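Long-range contact in angiopoietin-related protein 6 (Homo sapiens, PDB 6Y43), which probably acts as a secreted growth factor of the angiopoietin-like family through its fibrinogen-like globe domain: residues A[50-62]-A[177-189]. Numbering follows the deposited sequence.
With EDO (1,2-ethanediol), chain C.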
loop_
_atom_site.group_PDB
_atom_site.type_symbol
_atom_site.label_atom_id
_atom_site.label_comp_id
_atom_site.label_asym_id
_atom_site.label_seq_id
_atom_site.Cartn_x
_atom_site.Cartn_y
_atom_site.Cartn_z
ATOM N N VAL A 50 -2.576 7.634 2.041
ATOM C CA VAL A 50 -2.577 6.203 2.314
ATOM C C VAL A 50 -3.280 5.483 1.170
ATOM O O VAL A 50 -4.425 5.801 0.835
ATOM C CB VAL A 50 -3.260 5.915 3.659
ATOM C CG1 VAL A 50 -3.417 4.411 3.874
ATOM C CG2 VAL A 50 -2.468 6.548 4.792
ATOM N N ILE A 51 -2.611 4.469 0.604
ATOM C CA ILE A 51 -3.219 3.621 -0.424
ATOM C C ILE A 51 -3.499 2.205 0.049
ATOM O O ILE A 51 -4.218 1.471 -0.649
ATOM C CB ILE A 51 -2.382 3.579 -1.718
ATOM C CG1 ILE A 51 -1.043 2.862 -1.511
ATOM C CG2 ILE A 51 -2.133 4.986 -2.219
ATOM C CD1 ILE A 51 -0.341 2.524 -2.796
ATOM N N GLN A 52 -3.022 1.828 1.230
ATOM C CA GLN A 52 -3.217 0.503 1.786
ATOM C C GLN A 52 -2.968 0.615 3.272
ATOM O O GLN A 52 -2.042 1.324 3.679
ATOM C CB GLN A 52 -2.238 -0.508 1.181
ATOM C CG GLN A 52 -2.526 -1.919 1.596
ATOM C CD GLN A 52 -1.630 -2.426 2.707
ATOM O OE1 GLN A 52 -0.905 -1.660 3.345
ATOM N NE2 GLN A 52 -1.682 -3.741 2.945
ATOM N N ARG A 53 -3.796 -0.050 4.078
ATOM C CA ARG A 53 -3.540 -0.073 5.515
ATOM C C ARG A 53 -4.113 -1.334 6.129
ATOM O O ARG A 53 -5.257 -1.713 5.835
ATOM C CB ARG A 53 -4.136 1.144 6.229
ATOM C CG ARG A 53 -3.802 1.172 7.701
ATOM C CD ARG A 53 -4.062 2.571 8.288
ATOM N NE ARG A 53 -5.405 3.009 7.963
ATOM C CZ ARG A 53 -5.812 4.273 7.928
ATOM N NH1 ARG A 53 -4.983 5.261 8.204
ATOM N NH2 ARG A 53 -7.057 4.532 7.601
ATOM N N ARG A 54 -3.314 -1.960 6.987
ATOM C CA ARG A 54 -3.712 -3.087 7.820
ATOM C C ARG A 54 -3.510 -2.738 9.287
ATOM O O ARG A 54 -2.482 -2.163 9.648
ATOM C CB ARG A 54 -2.860 -4.320 7.557
ATOM C CG ARG A 54 -2.620 -4.693 6.102
ATOM C CD ARG A 54 -3.931 -4.914 5.394
ATOM N NE ARG A 54 -4.689 -6.068 5.873
ATOM C CZ ARG A 54 -4.479 -7.324 5.499
ATOM N NH1 ARG A 54 -3.493 -7.618 4.667
ATOM N NH2 ARG A 54 -5.254 -8.306 5.954
ATOM N N GLN A 55 -4.442 -3.151 10.144
ATOM C CA GLN A 55 -4.285 -2.797 11.551
ATOM C C GLN A 55 -5.165 -3.602 12.497
ATOM O O GLN A 55 -4.928 -3.584 13.712
ATOM C CB GLN A 55 -4.565 -1.308 11.762
ATOM C CG GLN A 55 -6.017 -0.907 11.456
ATOM C CD GLN A 55 -6.241 0.598 11.513
ATOM O OE1 GLN A 55 -5.341 1.379 11.205
ATOM N NE2 GLN A 55 -7.425 1.005 11.935
ATOM N N ASP A 56 -6.177 -4.292 11.988
ATOM C CA ASP A 56 -7.049 -5.000 12.922
ATOM C C ASP A 56 -7.838 -6.185 12.375
ATOM O O ASP A 56 -8.649 -6.771 13.107
ATOM C CB ASP A 56 -8.028 -3.994 13.552
ATOM C CG ASP A 56 -8.986 -3.370 12.531
ATOM O OD1 ASP A 56 -9.075 -3.856 11.386
ATOM O OD2 ASP A 56 -9.719 -2.408 12.888
ATOM N N GLY A 57 -7.586 -6.582 11.126
ATOM C CA GLY A 57 -8.250 -7.757 10.599
ATOM C C GLY A 57 -9.719 -7.588 10.264
ATOM O O GLY A 57 -10.423 -8.591 10.084
ATOM N N SER A 58 -10.198 -6.356 10.137
ATOM C CA SER A 58 -11.622 -6.163 9.934
ATOM C C SER A 58 -12.053 -6.304 8.489
ATOM O O SER A 58 -13.247 -6.461 8.239
ATOM C CB SER A 58 -12.046 -4.785 10.451
ATOM O OG SER A 58 -11.244 -3.759 9.901
ATOM N N VAL A 59 -11.124 -6.283 7.530
ATOM C CA VAL A 59 -11.466 -6.269 6.111
ATOM C C VAL A 59 -10.842 -7.486 5.464
ATOM O O VAL A 59 -9.685 -7.804 5.739
ATOM C CB VAL A 59 -10.970 -4.965 5.460
ATOM C CG1 VAL A 59 -11.033 -5.018 3.950
ATOM C CG2 VAL A 59 -11.748 -3.770 6.002
ATOM N N ASN A 60 -11.613 -8.180 4.636
ATOM C CA ASN A 60 -11.116 -9.351 3.920
ATOM C C ASN A 60 -10.290 -8.882 2.733
ATOM O O ASN A 60 -10.828 -8.272 1.808
ATOM C CB ASN A 60 -12.291 -10.206 3.460
ATOM C CG ASN A 60 -11.857 -11.436 2.698
ATOM O OD1 ASN A 60 -12.550 -11.874 1.769
ATOM N ND2 ASN A 60 -10.719 -11.979 3.053
ATOM N N PHE A 61 -8.988 -9.176 2.754
ATOM C CA PHE A 61 -8.101 -8.880 1.638
ATOM C C PHE A 61 -7.957 -10.057 0.682
ATOM O O PHE A 61 -7.310 -9.916 -0.366
ATOM C CB PHE A 61 -6.722 -8.454 2.156
ATOM C CG PHE A 61 -6.633 -6.984 2.511
ATOM C CD1 PHE A 61 -7.322 -6.469 3.594
ATOM C CD2 PHE A 61 -5.870 -6.124 1.729
ATOM C CE1 PHE A 61 -7.250 -5.106 3.902
ATOM C CE2 PHE A 61 -5.778 -4.758 2.037
ATOM C CZ PHE A 61 -6.469 -4.259 3.101
ATOM N N PHE A 62 -8.545 -11.207 1.003
ATOM C CA PHE A 62 -8.616 -12.315 0.040
ATOM C C PHE A 62 -9.860 -12.111 -0.821
ATOM O O PHE A 62 -10.907 -12.711 -0.602
ATOM C CB PHE A 62 -8.649 -13.657 0.760
ATOM C CG PHE A 62 -8.546 -14.849 -0.175
ATOM C CD1 PHE A 62 -7.355 -15.133 -0.781
ATOM C CD2 PHE A 62 -9.653 -15.652 -0.453
ATOM C CE1 PHE A 62 -7.220 -16.228 -1.645
ATOM C CE2 PHE A 62 -9.544 -16.737 -1.334
ATOM C CZ PHE A 62 -8.321 -17.021 -1.925
ATOM N N HIS A 177 9.013 -11.373 -0.987
ATOM C CA HIS A 177 9.728 -10.769 0.126
ATOM C C HIS A 177 8.808 -9.956 1.034
ATOM O O HIS A 177 9.161 -9.716 2.188
ATOM C CB HIS A 177 10.855 -9.897 -0.412
ATOM C CG HIS A 177 12.006 -10.689 -0.955
ATOM N ND1 HIS A 177 13.162 -10.105 -1.411
ATOM C CD2 HIS A 177 12.148 -12.022 -1.157
ATOM C CE1 HIS A 177 13.987 -11.047 -1.840
ATOM N NE2 HIS A 177 13.396 -12.219 -1.689
ATOM N N SER A 178 7.652 -9.518 0.540
ATOM C CA SER A 178 6.684 -8.790 1.344
ATOM C C SER A 178 5.292 -9.266 0.961
ATOM O O SER A 178 5.061 -9.660 -0.179
ATOM C CB SER A 178 6.806 -7.281 1.138
ATOM O OG SER A 178 6.846 -6.904 -0.211
ATOM N N ASN A 179 4.366 -9.255 1.921
ATOM C CA ASN A 179 3.034 -9.794 1.670
ATOM C C ASN A 179 2.023 -8.950 2.433
ATOM O O ASN A 179 1.234 -9.447 3.228
ATOM C CB ASN A 179 2.963 -11.261 2.085
ATOM C CG ASN A 179 1.688 -11.952 1.644
ATOM O OD1 ASN A 179 1.232 -11.773 0.518
ATOM N ND2 ASN A 179 1.118 -12.768 2.536
ATOM N N LEU A 180 2.024 -7.651 2.151
ATOM C CA LEU A 180 1.261 -6.747 3.002
ATOM C C LEU A 180 -0.237 -6.903 2.823
ATOM O O LEU A 180 -0.988 -6.461 3.698
ATOM C CB LEU A 180 1.664 -5.297 2.762
ATOM C CG LEU A 180 3.138 -4.969 3.049
ATOM C CD1 LEU A 180 3.365 -3.492 2.902
ATOM C CD2 LEU A 180 3.579 -5.484 4.418
ATOM N N ASN A 181 -0.699 -7.538 1.741
ATOM C CA ASN A 181 -2.119 -7.808 1.570
ATOM C C ASN A 181 -2.512 -9.211 2.025
ATOM O O ASN A 181 -3.591 -9.689 1.672
ATOM C CB ASN A 181 -2.539 -7.572 0.123
ATOM C CG ASN A 181 -2.560 -6.107 -0.239
ATOM O OD1 ASN A 181 -2.620 -5.228 0.636
ATOM N ND2 ASN A 181 -2.535 -5.827 -1.528
ATOM N N GLY A 182 -1.667 -9.859 2.822
ATOM C CA GLY A 182 -1.912 -11.209 3.270
ATOM C C GLY A 182 -2.845 -11.262 4.454
ATOM O O GLY A 182 -3.667 -10.372 4.687
ATOM N N VAL A 183 -2.744 -12.362 5.181
ATOM C CA VAL A 183 -3.615 -12.613 6.318
ATOM C C VAL A 183 -3.104 -11.833 7.522
ATOM O O VAL A 183 -1.977 -12.052 7.968
ATOM C CB VAL A 183 -3.664 -14.108 6.645
ATOM C CG1 VAL A 183 -4.623 -14.331 7.813
ATOM C CG2 VAL A 183 -4.049 -14.922 5.439
ATOM N N TRP A 184 -3.932 -10.934 8.056
ATOM C CA TRP A 184 -3.625 -10.254 9.316
ATOM C C TRP A 184 -3.947 -11.207 10.462
ATOM O O TRP A 184 -5.116 -11.519 10.717
ATOM C CB TRP A 184 -4.412 -8.951 9.440
ATOM C CG TRP A 184 -4.006 -8.095 10.627
ATOM C CD1 TRP A 184 -3.033 -7.142 10.657
ATOM C CD2 TRP A 184 -4.556 -8.143 11.942
ATOM N NE1 TRP A 184 -2.947 -6.587 11.908
ATOM C CE2 TRP A 184 -3.865 -7.188 12.723
ATOM C CE3 TRP A 184 -5.561 -8.902 12.538
ATOM C CZ2 TRP A 184 -4.173 -6.949 14.074
ATOM C CZ3 TRP A 184 -5.855 -8.678 13.878
ATOM C CH2 TRP A 184 -5.155 -7.723 14.631
ATOM N N HIS A 185 -2.924 -11.713 11.125
ATOM C CA HIS A 185 -3.162 -12.570 12.277
ATOM C C HIS A 185 -3.225 -11.727 13.550
ATOM O O HIS A 185 -2.743 -10.601 13.596
ATOM C CB HIS A 185 -2.082 -13.634 12.360
ATOM C CG HIS A 185 -2.059 -14.559 11.184
ATOM N ND1 HIS A 185 -2.770 -15.737 11.160
ATOM C CD2 HIS A 185 -1.431 -14.476 9.986
ATOM C CE1 HIS A 185 -2.573 -16.347 10.005
ATOM N NE2 HIS A 185 -1.752 -15.611 9.280
ATOM N N HIS A 186 -3.871 -12.273 14.582
ATOM C CA HIS A 186 -4.072 -11.531 15.825
ATOM C C HIS A 186 -2.857 -11.599 16.767
ATOM O O HIS A 186 -2.980 -11.335 17.969
ATOM C CB HIS A 186 -5.339 -12.038 16.521
ATOM C CG HIS A 186 -6.604 -11.692 15.792
ATOM N ND1 HIS A 186 -7.362 -10.582 16.100
ATOM C CD2 HIS A 186 -7.235 -12.300 14.757
ATOM C CE1 HIS A 186 -8.410 -10.526 15.295
ATOM N NE2 HIS A 186 -8.359 -11.558 14.472
ATOM N N GLY A 187 -1.695 -11.891 16.213
ATOM C CA GLY A 187 -0.432 -11.917 16.928
ATOM C C GLY A 187 0.648 -12.126 15.892
ATOM O O GLY A 187 0.365 -12.407 14.726
ATOM N N GLY A 188 1.893 -11.937 16.319
ATOM C CA GLY A 188 2.991 -12.032 15.379
ATOM C C GLY A 188 3.247 -13.460 14.932
ATOM O O GLY A 188 3.701 -13.671 13.798
ATOM N N HIS A 189 2.985 -14.452 15.817
ATOM C CA HIS A 189 3.128 -15.869 15.500
ATOM C C HIS A 189 1.779 -16.513 15.319
ATOM O O HIS A 189 0.799 -16.155 15.983
ATOM C CB HIS A 189 3.850 -16.593 16.589
ATOM C CG HIS A 189 5.167 -15.999 16.866
ATOM N ND1 HIS A 189 5.420 -15.368 18.056
ATOM C CD2 HIS A 189 6.223 -15.755 16.055
ATOM C CE1 HIS A 189 6.641 -14.871 18.000
ATOM N NE2 HIS A 189 7.177 -15.161 16.826
HETATM C C1 EDO C . -7.017 5.119 11.478
HETATM O O1 EDO C . -7.842 4.028 11.917
HETATM C C2 EDO C . -5.630 4.998 12.089
HETATM O O2 EDO C . -4.995 3.879 11.466
#
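The indole of W184 lies against the backbone of 55-57: Q55 C, D56 C and G57 N, whose N-H is bonded to E78 OE2, all sit over one face, while H186 CE1 lies in plane at the ring's edge. W184 NE1 hydrogen-bonds to R211 O, which, together with the backbone against its face, would limit rotation of the ring. A side chain on G57 would run into W184 CE3, and the residue's positive phi also suits glycine. The guanidinium of R54 is used at its edge, where it meets backbone carbonyls. Within 50-62, R54 NE lies 3.3 Å over one face of the F61 ring, which has V59 O in plane at its edge. R54 NH1 and NH2 both donate to G182 O, which is only 5° out of the guanidinium plane. R54 NH1 also donates to L180 O (2.9 Å), tying two carbonyls of the type I turn N179-G182. Bends at chi2 and chi3 (-66°) curl the chain into this position. Beside it, Q52 NE2 donates to N181 OD1 at 2.9 Å, the amide planes 45° apart. A leucine in place of R54 would probably leave the carbonyls of L180 and G182 without these donors and the turn less firmly held. The chemistry thus implies that, within the fibrinogen-like fold, strand 48-54 holds an irregular loop without strand pairing: R54 satisfies backbone carbonyls and Q52 a side-chain amide oxygen, whereas Q52 OE1 is left buried with no partner in the model.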